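Local coordinates for alpha-L-rhamnosidase (Aspergillus terreus, PDB 6GSZ), which probably hydrolyses terminal non-reducing alpha-L-rhamnose residues in alpha-L-rhamnosides, as an enzyme with a helical catalytic domain surrounded by beta-rich domains, at residues Gly211-Asp216 with Glu466-Thr471; Thr152-Tyr157 with Gly207-Arg212; Pro173-Tyr178 with Val512-His517. All blocks are in the same frame, centred on the assembly; numbering follows the deposited sequence.

Contact 1 of 3, residues Gly211-Asp216 with Glu466-Thr471; sequences GRIGYD and ERLGWT. With BGC (beta-D-glucopyranose), chain B.
Y215 and I213, from a loop of the beta domain of the alpha-L-rhamnosidase N-terminal family, lean on E466, L468 and W470 of the six-hairpin glycosidase domain, at the wall of the pocket that holds beta-D-glucopyranose here. The packing contacts run in a chain. I213 CG2 lies 3.9 Å from L468 CD2, the two side chains sliding past each other in opposite directions; the other branch of the leucine, CD1, meets Y215 CE2 at 4.0 Å. Y215 and W470 cross at about a right angle, and the phenol oxygen reaches the rim of the indole near its plane, 3.7 Å from CZ2. The E466 carboxylate, its plane turned 60° from the Y215 ring, packs with OE2 3.5 Å from Y215 CE2. The hydrogen bond is internal to 466-471. E466 CG stands anti to the backbone N (chi1 -165°) and the chain runs on extended; OE2 accepts from W470 NE1 at 2.8 Å, met on its anti side and out of the carboxylate plane. This bond is bent, 133° at the hydrogen, and helps fix the indole's rotation. OE1 forms salt bridges with R464 and R371, so both carboxylate oxygens are tied down. The sugar's C4 lies over one face of W470, offset toward the rim, while its O5 lies 3.4 Å from E466 OE2.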
loop_
_atom_site.group_PDB
_atom_site.type_symbol
_atom_site.label_atom_id
_atom_site.label_comp_id
_atom_site.label_asym_id
_atom_site.label_seq_id
_atom_site.Cartn_x
_atom_site.Cartn_y
_atom_site.Cartn_z
ATOM N N GLY A 211 -5.142 10.802 18.176
ATOM C CA GLY A 211 -6.445 11.077 17.674
ATOM C C GLY A 211 -7.472 9.992 17.947
ATOM O O GLY A 211 -7.166 8.889 18.382
ATOM N N ARG A 212 -8.724 10.307 17.626
ATOM C CA ARG A 212 -9.839 9.362 17.758
ATOM C C ARG A 212 -9.813 8.370 16.574
ATOM O O ARG A 212 -10.054 8.765 15.459
ATOM C CB ARG A 212 -11.183 10.082 17.853
ATOM C CG ARG A 212 -12.349 9.171 18.206
ATOM C CD ARG A 212 -13.661 9.956 18.320
ATOM N NE ARG A 212 -14.031 10.635 17.087
ATOM C CZ ARG A 212 -14.633 10.071 16.032
ATOM N NH1 ARG A 212 -15.108 8.835 16.130
ATOM N NH2 ARG A 212 -14.801 10.808 14.929
ATOM N N ILE A 213 -9.523 7.103 16.886
ATOM C CA ILE A 213 -9.364 6.081 15.860
ATOM C C ILE A 213 -10.248 4.897 16.262
ATOM O O ILE A 213 -10.337 4.521 17.426
ATOM C CB ILE A 213 -7.878 5.696 15.652
ATOM C CG1 ILE A 213 -6.979 6.886 15.308
ATOM C CG2 ILE A 213 -7.683 4.586 14.630
ATOM C CD1 ILE A 213 -7.323 7.543 13.990
ATOM N N GLY A 214 -10.806 4.238 15.240
ATOM C CA GLY A 214 -11.722 3.115 15.449
ATOM C C GLY A 214 -13.176 3.455 15.197
ATOM O O GLY A 214 -13.569 4.615 15.297
ATOM N N TYR A 215 -13.992 2.416 14.992
ATOM C CA TYR A 215 -15.396 2.549 14.735
ATOM C C TYR A 215 -16.166 2.462 16.060
ATOM O O TYR A 215 -15.587 2.256 17.132
ATOM C CB TYR A 215 -15.849 1.500 13.707
ATOM C CG TYR A 215 -15.325 0.109 13.906
ATOM C CD1 TYR A 215 -15.904 -0.774 14.794
ATOM C CD2 TYR A 215 -14.284 -0.361 13.139
ATOM C CE1 TYR A 215 -15.422 -2.064 14.970
ATOM C CE2 TYR A 215 -13.769 -1.629 13.326
ATOM C CZ TYR A 215 -14.371 -2.506 14.202
ATOM O OH TYR A 215 -13.875 -3.776 14.347
ATOM N N ASP A 216 -17.481 2.611 15.975
ATOM C CA ASP A 216 -18.369 2.559 17.165
ATOM C C ASP A 216 -17.951 3.632 18.176
ATOM O O ASP A 216 -18.131 3.471 19.398
ATOM C CB ASP A 216 -18.385 1.150 17.752
ATOM C CG ASP A 216 -19.032 0.127 16.826
ATOM O OD1 ASP A 216 -19.911 0.517 16.043
ATOM O OD2 ASP A 216 -18.643 -1.055 16.916
ATOM N N GLU A 466 -12.914 4.260 10.141
ATOM C CA GLU A 466 -12.212 2.959 10.170
ATOM C C GLU A 466 -10.797 3.213 9.654
ATOM O O GLU A 466 -9.991 3.723 10.368
ATOM C CB GLU A 466 -13.061 1.905 9.440
ATOM C CG GLU A 466 -12.632 0.471 9.702
ATOM C CD GLU A 466 -13.721 -0.559 9.501
ATOM O OE1 GLU A 466 -14.803 -0.189 9.034
ATOM O OE2 GLU A 466 -13.487 -1.725 9.825
ATOM N N ARG A 467 -10.485 2.784 8.421
ATOM C CA ARG A 467 -9.162 3.051 7.805
ATOM C C ARG A 467 -8.101 2.316 8.620
ATOM O O ARG A 467 -7.070 2.873 8.954
ATOM C CB ARG A 467 -8.886 4.552 7.615
ATOM C CG ARG A 467 -10.093 5.435 7.321
ATOM C CD ARG A 467 -9.705 6.872 7.147
ATOM N NE ARG A 467 -10.863 7.724 7.188
ATOM C CZ ARG A 467 -10.799 9.036 7.002
ATOM N NH1 ARG A 467 -9.652 9.603 6.707
ATOM N NH2 ARG A 467 -11.886 9.795 7.104
ATOM N N LEU A 468 -8.353 1.020 8.885
ATOM C CA LEU A 468 -7.468 0.219 9.712
ATOM C C LEU A 468 -6.748 -0.809 8.832
ATOM O O LEU A 468 -7.217 -1.147 7.701
ATOM C CB LEU A 468 -8.290 -0.526 10.772
ATOM C CG LEU A 468 -9.206 0.359 11.618
ATOM C CD1 LEU A 468 -10.044 -0.481 12.558
ATOM C CD2 LEU A 468 -8.416 1.433 12.394
ATOM N N GLY A 469 -5.642 -1.313 9.372
ATOM C CA GLY A 469 -4.835 -2.283 8.603
ATOM C C GLY A 469 -5.390 -3.699 8.639
ATOM O O GLY A 469 -4.802 -4.588 9.256
ATOM N N TRP A 470 -6.585 -3.854 8.063
ATOM C CA TRP A 470 -7.279 -5.147 8.099
ATOM C C TRP A 470 -6.482 -6.250 7.367
ATOM O O TRP A 470 -6.118 -6.145 6.189
ATOM C CB TRP A 470 -8.682 -5.000 7.540
ATOM C CG TRP A 470 -9.668 -4.470 8.545
ATOM C CD1 TRP A 470 -10.117 -3.189 8.676
ATOM C CD2 TRP A 470 -10.359 -5.245 9.528
ATOM N NE1 TRP A 470 -11.043 -3.127 9.679
ATOM C CE2 TRP A 470 -11.202 -4.367 10.238
ATOM C CE3 TRP A 470 -10.333 -6.588 9.873
ATOM C CZ2 TRP A 470 -12.024 -4.816 11.263
ATOM C CZ3 TRP A 470 -11.138 -7.041 10.886
ATOM C CH2 TRP A 470 -11.968 -6.146 11.589
ATOM N N THR A 471 -6.195 -7.298 8.124
ATOM C CA THR A 471 -5.286 -8.362 7.680
ATOM C C THR A 471 -5.846 -9.187 6.515
ATOM O O THR A 471 -5.138 -9.510 5.580
ATOM C CB THR A 471 -4.898 -9.196 8.906
ATOM O OG1 THR A 471 -6.063 -9.641 9.615
ATOM C CG2 THR A 471 -3.989 -8.410 9.816
HETATM C C2 BGC B . -12.796 -5.077 6.408
HETATM C C3 BGC B . -13.034 -6.525 6.730
HETATM C C4 BGC B . -13.556 -6.851 8.112
HETATM C C5 BGC B . -14.682 -5.956 8.301
HETATM C C6 BGC B . -15.243 -6.314 9.663
HETATM C C1 BGC B . -14.002 -4.253 6.826
HETATM O O1 BGC B . -13.807 -2.922 6.392
HETATM O O2 BGC B . -12.878 -4.863 5.019
HETATM O O3 BGC B . -11.847 -7.119 6.742
HETATM O O4 BGC B . -13.923 -8.225 8.375
HETATM O O5 BGC B . -14.384 -4.527 8.175
HETATM O O6 BGC B . -16.270 -5.370 9.983
#

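Contact 2 of 3, residues Thr152-Tyr157 with Gly207-Arg212; sequences TALGLY and GWYSGR
G155, in the break between strands 144-154 and 156-161, faces the short, weakly bonded helix 207-210, its CA 4.9 Å from that of Y209, and no direct hydrogen bond joins the two backbones. Y209 makes the largest side-chain contact. Its CG stands anti to the backbone N (chi1 -161°), and its ring lies alongside L154, both side chains pointing the same way. L154 CB sits 3.8 Å from the ring centroid and 18° off the ring normal, a CH-pi contact over the face; further out, L154 CG rests 3.5 Å from Y209 CZ. At the root of the ring, Y209 CB packs against G155 N at 3.3 Å. L156 meets G207 and W208 with its two branches: CD1 presses on G207 CA at 3.5 Å, tighter than usual carbon contact, while CD2 reaches W208 CZ3 at 3.7 Å as the two side chains cross obliquely.

Two waters supply the polar links. One donates to L154 O (2.7 Å) and is bonded to S210 OG; the other accepts from Y209 N and donates weakly to G155 O. W208 also stacks on W175, and the Y209 ring meets Y178. The helix directly follows strand 196-205, whose G205 pairs with L156. The contact is thus core packing of a beta domain, in which a helical turn at a strand end packs over the G155 break, where the chain passes from strand 144-154 of one sheet to strand 156-161 of another.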
loop_
_atom_site.group_PDB
_atom_site.type_symbol
_atom_site.label_atom_id
_atom_site.label_comp_id
_atom_site.label_asym_id
_atom_site.label_seq_id
_atom_site.Cartn_x
_atom_site.Cartn_y
_atom_site.Cartn_z
ATOM N N THR A 152 10.714 13.348 14.004
ATOM C CA THR A 152 9.472 12.640 14.092
ATOM C C THR A 152 8.564 13.335 15.095
ATOM O O THR A 152 8.931 14.324 15.714
ATOM C CB THR A 152 9.654 11.161 14.458
ATOM O OG1 THR A 152 8.440 10.464 14.180
ATOM C CG2 THR A 152 10.062 10.921 15.891
ATOM N N ALA A 153 7.346 12.814 15.236
ATOM C CA ALA A 153 6.405 13.374 16.192
ATOM C C ALA A 153 5.664 12.264 16.909
ATOM O O ALA A 153 5.489 11.142 16.366
ATOM C CB ALA A 153 5.389 14.228 15.470
ATOM N N LEU A 154 5.206 12.597 18.108
ATOM C CA LEU A 154 4.171 11.838 18.776
ATOM C C LEU A 154 2.857 12.459 18.297
ATOM O O LEU A 154 2.309 13.389 18.928
ATOM C CB LEU A 154 4.368 11.906 20.284
ATOM C CG LEU A 154 5.424 10.984 20.876
ATOM C CD1 LEU A 154 6.795 11.199 20.278
ATOM C CD2 LEU A 154 5.413 11.147 22.396
ATOM N N GLY A 155 2.436 12.051 17.120
ATOM C CA GLY A 155 1.464 12.731 16.304
ATOM C C GLY A 155 1.928 12.753 14.885
ATOM O O GLY A 155 2.427 11.722 14.374
ATOM N N LEU A 156 1.728 13.878 14.207
ATOM C CA LEU A 156 2.181 14.121 12.830
ATOM C C LEU A 156 2.835 15.489 12.790
ATOM O O LEU A 156 2.434 16.368 13.599
ATOM C CB LEU A 156 0.991 14.076 11.881
ATOM C CG LEU A 156 0.241 12.735 11.814
ATOM C CD1 LEU A 156 -1.061 12.866 10.989
ATOM C CD2 LEU A 156 1.118 11.587 11.287
ATOM N N TYR A 157 3.774 15.736 11.900
ATOM C CA TYR A 157 4.491 16.996 11.892
ATOM C C TYR A 157 4.558 17.602 10.493
ATOM O O TYR A 157 4.583 16.905 9.466
ATOM C CB TYR A 157 5.904 16.889 12.492
ATOM C CG TYR A 157 6.807 16.102 11.596
ATOM C CD1 TYR A 157 6.888 14.723 11.683
ATOM C CD2 TYR A 157 7.543 16.747 10.589
ATOM C CE1 TYR A 157 7.672 14.000 10.793
ATOM C CE2 TYR A 157 8.300 16.026 9.677
ATOM C CZ TYR A 157 8.355 14.657 9.787
ATOM O OH TYR A 157 9.066 13.978 8.827
ATOM N N GLY A 207 -2.834 13.136 14.707
ATOM C CA GLY A 207 -2.771 11.943 13.882
ATOM C C GLY A 207 -3.405 10.738 14.547
ATOM O O GLY A 207 -4.493 10.780 15.130
ATOM N N TRP A 208 -2.779 9.593 14.275
ATOM C CA TRP A 208 -3.129 8.318 14.853
ATOM C C TRP A 208 -2.614 8.156 16.284
ATOM O O TRP A 208 -3.135 7.341 17.048
ATOM C CB TRP A 208 -2.553 7.189 13.965
ATOM C CG TRP A 208 -3.066 7.150 12.558
ATOM C CD1 TRP A 208 -4.203 6.535 12.121
ATOM C CD2 TRP A 208 -2.462 7.742 11.393
ATOM N NE1 TRP A 208 -4.330 6.671 10.761
ATOM C CE2 TRP A 208 -3.259 7.377 10.286
ATOM C CE3 TRP A 208 -1.282 8.458 11.161
ATOM C CZ2 TRP A 208 -2.945 7.761 8.990
ATOM C CZ3 TRP A 208 -0.954 8.809 9.866
ATOM C CH2 TRP A 208 -1.770 8.446 8.791
ATOM N N TYR A 209 -1.505 8.859 16.611
ATOM C CA TYR A 209 -0.834 8.672 17.914
ATOM C C TYR A 209 -1.797 8.970 19.085
ATOM O O TYR A 209 -1.874 8.225 20.065
ATOM C CB TYR A 209 0.434 9.548 17.970
ATOM C CG TYR A 209 1.418 9.122 19.033
ATOM C CD1 TYR A 209 1.312 9.581 20.344
ATOM C CD2 TYR A 209 2.416 8.218 18.734
ATOM C CE1 TYR A 209 2.185 9.140 21.325
ATOM C CE2 TYR A 209 3.309 7.805 19.695
ATOM C CZ TYR A 209 3.200 8.262 20.984
ATOM O OH TYR A 209 4.055 7.802 21.944
ATOM N N SER A 210 -2.524 10.075 18.966
ATOM C CA SER A 210 -3.473 10.498 20.005
ATOM C C SER A 210 -4.882 10.809 19.485
ATOM O O SER A 210 -5.734 11.131 20.320
ATOM C CB SER A 210 -2.945 11.619 20.866
ATOM O OG SER A 210 -2.680 12.765 20.085
ATOM N N GLY A 211 -5.142 10.802 18.176
ATOM C CA GLY A 211 -6.445 11.077 17.674
ATOM C C GLY A 211 -7.472 9.992 17.947
ATOM O O GLY A 211 -7.166 8.889 18.382
ATOM N N ARG A 212 -8.724 10.307 17.626
ATOM C CA ARG A 212 -9.839 9.362 17.758
ATOM C C ARG A 212 -9.813 8.370 16.574
ATOM O O ARG A 212 -10.054 8.765 15.459
ATOM C CB ARG A 212 -11.183 10.082 17.853
ATOM C CG ARG A 212 -12.349 9.171 18.206
ATOM C CD ARG A 212 -13.661 9.956 18.320
ATOM N NE ARG A 212 -14.031 10.635 17.087
ATOM C CZ ARG A 212 -14.633 10.071 16.032
ATOM N NH1 ARG A 212 -15.108 8.835 16.130
ATOM N NH2 ARG A 212 -14.801 10.808 14.929
HETATM O O HOH W 1 0.151 12.850 20.528
HETATM O O HOH W 2 0.274 9.838 14.323
#

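Contact 3 of 3, residues Pro173-Tyr178 with Val512-His517; sequences PGWQSY and VIPNIH
W175 turns CG anti to its backbone N (chi1 -168°), and with chi2 at 7° the indole presents one face to P514 and its benzo edge to I516. P514, preceded by a cis peptide, lays CG over the indole, 3.6 Å from the centroid of the five-membered ring and 12° off its normal, a CH-pi contact over the face. I516 meets the same tryptophan at about a right angle, its CG2 near the ring plane at the edge, 3.6 Å from CZ2. S177 OG lies 3.4 Å from P514 CB; this hydroxyl is hydrogen-bonded to E501 OE2, which also takes the N-H of N515, so one carboxylate oxygen joins both segments.

No hydrogen bond runs directly between the segments, and each is braced internally instead. Y178 OH donates to G174 O at 2.6 Å and Q176 NE2 to P173 O at 2.9 Å; the Y178 ring also carries Q176 O over its centre. In the other loop N515 OD1 accepts from H517 N at 2.9 Å, an Asx turn. W175 NE1 is bonded to Y223 OH. An inverse gamma turn centred on S177 thus meets a loop backed by helix 488-503, in a CH-pi contact of a cis-proline with a tryptophan at the interface between the beta domain and the six-hairpin glycosidase domain.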
loop_
_atom_site.group_PDB
_atom_site.type_symbol
_atom_site.label_atom_id
_atom_site.label_comp_id
_atom_site.label_asym_id
_atom_site.label_seq_id
_atom_site.Cartn_x
_atom_site.Cartn_y
_atom_site.Cartn_z
ATOM N N PRO A 173 4.974 11.099 10.566
ATOM C CA PRO A 173 5.689 9.977 9.940
ATOM C C PRO A 173 4.846 8.785 9.520
ATOM O O PRO A 173 5.420 7.774 9.096
ATOM C CB PRO A 173 6.641 9.574 11.093
ATOM C CG PRO A 173 5.778 9.748 12.329
ATOM C CD PRO A 173 5.073 11.040 12.022
ATOM N N GLY A 174 3.523 8.899 9.559
ATOM C CA GLY A 174 2.664 7.791 9.175
ATOM C C GLY A 174 2.270 6.976 10.404
ATOM O O GLY A 174 2.530 7.411 11.555
ATOM N N TRP A 175 1.616 5.845 10.187
ATOM C CA TRP A 175 1.065 5.026 11.239
ATOM C C TRP A 175 1.854 3.724 11.410
ATOM O O TRP A 175 1.711 2.800 10.587
ATOM C CB TRP A 175 -0.420 4.735 11.022
ATOM C CG TRP A 175 -1.082 4.132 12.219
ATOM C CD1 TRP A 175 -0.555 3.958 13.467
ATOM C CD2 TRP A 175 -2.423 3.623 12.280
ATOM N NE1 TRP A 175 -1.487 3.411 14.313
ATOM C CE2 TRP A 175 -2.640 3.188 13.610
ATOM C CE3 TRP A 175 -3.459 3.514 11.350
ATOM C CZ2 TRP A 175 -3.859 2.677 14.030
ATOM C CZ3 TRP A 175 -4.659 2.979 11.753
ATOM C CH2 TRP A 175 -4.862 2.596 13.088
ATOM N N GLN A 176 2.713 3.661 12.432
ATOM C CA GLN A 176 3.411 2.440 12.849
ATOM C C GLN A 176 2.725 1.920 14.124
ATOM O O GLN A 176 2.020 2.677 14.809
ATOM C CB GLN A 176 4.909 2.689 13.077
ATOM C CG GLN A 176 5.627 3.162 11.806
ATOM C CD GLN A 176 5.586 4.665 11.598
ATOM O OE1 GLN A 176 5.916 5.440 12.526
ATOM N NE2 GLN A 176 5.230 5.147 10.406
ATOM N N SER A 177 3.077 0.706 14.524
ATOM C CA SER A 177 2.772 0.167 15.832
ATOM C C SER A 177 3.787 0.844 16.761
ATOM O O SER A 177 4.784 0.261 17.156
ATOM C CB SER A 177 2.871 -1.342 15.860
ATOM O OG SER A 177 1.867 -1.924 15.033
ATOM N N TYR A 178 3.439 2.085 17.170
ATOM C CA TYR A 178 4.438 3.022 17.715
ATOM C C TYR A 178 5.087 2.516 19.002
ATOM O O TYR A 178 6.235 2.906 19.273
ATOM C CB TYR A 178 3.803 4.368 18.049
ATOM C CG TYR A 178 3.167 5.081 16.896
ATOM C CD1 TYR A 178 3.913 5.576 15.836
ATOM C CD2 TYR A 178 1.801 5.314 16.869
ATOM C CE1 TYR A 178 3.331 6.331 14.830
ATOM C CE2 TYR A 178 1.194 6.049 15.872
ATOM C CZ TYR A 178 1.950 6.555 14.827
ATOM O OH TYR A 178 1.327 7.309 13.856
ATOM N N VAL A 512 -6.462 -6.218 12.995
ATOM C CA VAL A 512 -5.893 -5.067 12.310
ATOM C C VAL A 512 -4.505 -4.753 12.850
ATOM O O VAL A 512 -4.216 -5.008 14.015
ATOM C CB VAL A 512 -6.775 -3.807 12.390
ATOM C CG1 VAL A 512 -8.192 -4.128 11.947
ATOM C CG2 VAL A 512 -6.811 -3.144 13.768
ATOM N N ILE A 513 -3.659 -4.245 11.948
ATOM C CA ILE A 513 -2.281 -3.892 12.246
ATOM C C ILE A 513 -2.012 -2.523 11.660
ATOM O O ILE A 513 -2.156 -2.302 10.440
ATOM C CB ILE A 513 -1.298 -4.870 11.603
ATOM C CG1 ILE A 513 -1.555 -6.327 12.003
ATOM C CG2 ILE A 513 0.139 -4.462 11.852
ATOM C CD1 ILE A 513 -1.291 -6.694 13.468
ATOM N N PRO A 514 -1.579 -1.523 12.466
ATOM C CA PRO A 514 -1.379 -1.602 13.928
ATOM C C PRO A 514 -2.651 -1.953 14.713
ATOM O O PRO A 514 -3.782 -1.645 14.267
ATOM C CB PRO A 514 -0.964 -0.168 14.278
ATOM C CG PRO A 514 -0.267 0.339 13.000
ATOM C CD PRO A 514 -1.142 -0.239 11.899
ATOM N N ASN A 515 -2.440 -2.660 15.814
ATOM C CA ASN A 515 -3.542 -3.200 16.581
ATOM C C ASN A 515 -4.048 -2.154 17.603
ATOM O O ASN A 515 -3.378 -1.929 18.601
ATOM C CB ASN A 515 -3.118 -4.480 17.279
ATOM C CG ASN A 515 -4.181 -5.022 18.204
ATOM O OD1 ASN A 515 -5.365 -4.803 17.934
ATOM N ND2 ASN A 515 -3.739 -5.799 19.211
ATOM N N ILE A 516 -5.272 -1.664 17.392
ATOM C CA ILE A 516 -5.901 -0.708 18.302
ATOM C C ILE A 516 -6.875 -1.409 19.241
ATOM O O ILE A 516 -7.512 -0.735 20.026
ATOM C CB ILE A 516 -6.618 0.414 17.526
ATOM C CG1 ILE A 516 -7.690 -0.122 16.564
ATOM C CG2 ILE A 516 -5.582 1.252 16.836
ATOM C CD1 ILE A 516 -8.750 0.857 16.131
ATOM N N HIS A 517 -7.060 -2.726 19.119
ATOM C CA HIS A 517 -8.143 -3.469 19.771
ATOM C C HIS A 517 -7.701 -4.299 20.986
ATOM O O HIS A 517 -8.566 -4.967 21.610
ATOM C CB HIS A 517 -8.864 -4.388 18.771
ATOM C CG HIS A 517 -9.549 -3.637 17.679
ATOM N ND1 HIS A 517 -9.545 -4.047 16.366
ATOM C CD2 HIS A 517 -10.298 -2.505 17.702
ATOM C CE1 HIS A 517 -10.242 -3.175 15.626
ATOM N NE2 HIS A 517 -10.696 -2.219 16.421
#

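In the fold
All three contacts are largely buried and lie on the same side of the chain's centre. Contact 2 stays within the beta domain of the N-terminal family and relies on aliphatic-aromatic packing and water bridges. Contacts 1 and 3 instead join that domain to the glycosidase domain, through different loops. Contact 1 alone of the three touches the glucopyranose and includes a carboxylate, E466, paired with arginines outside the segments; contact 3 is mainly apolar across the interface. W175 connects the set: it packs on I213 of contact 1 and stacks on W208 of contact 2. G469 and I513 tie the glycosidase loops of contacts 1 and 3 by a probable backbone hydrogen bond, while G211-R212 belong to both contacts 1 and 2.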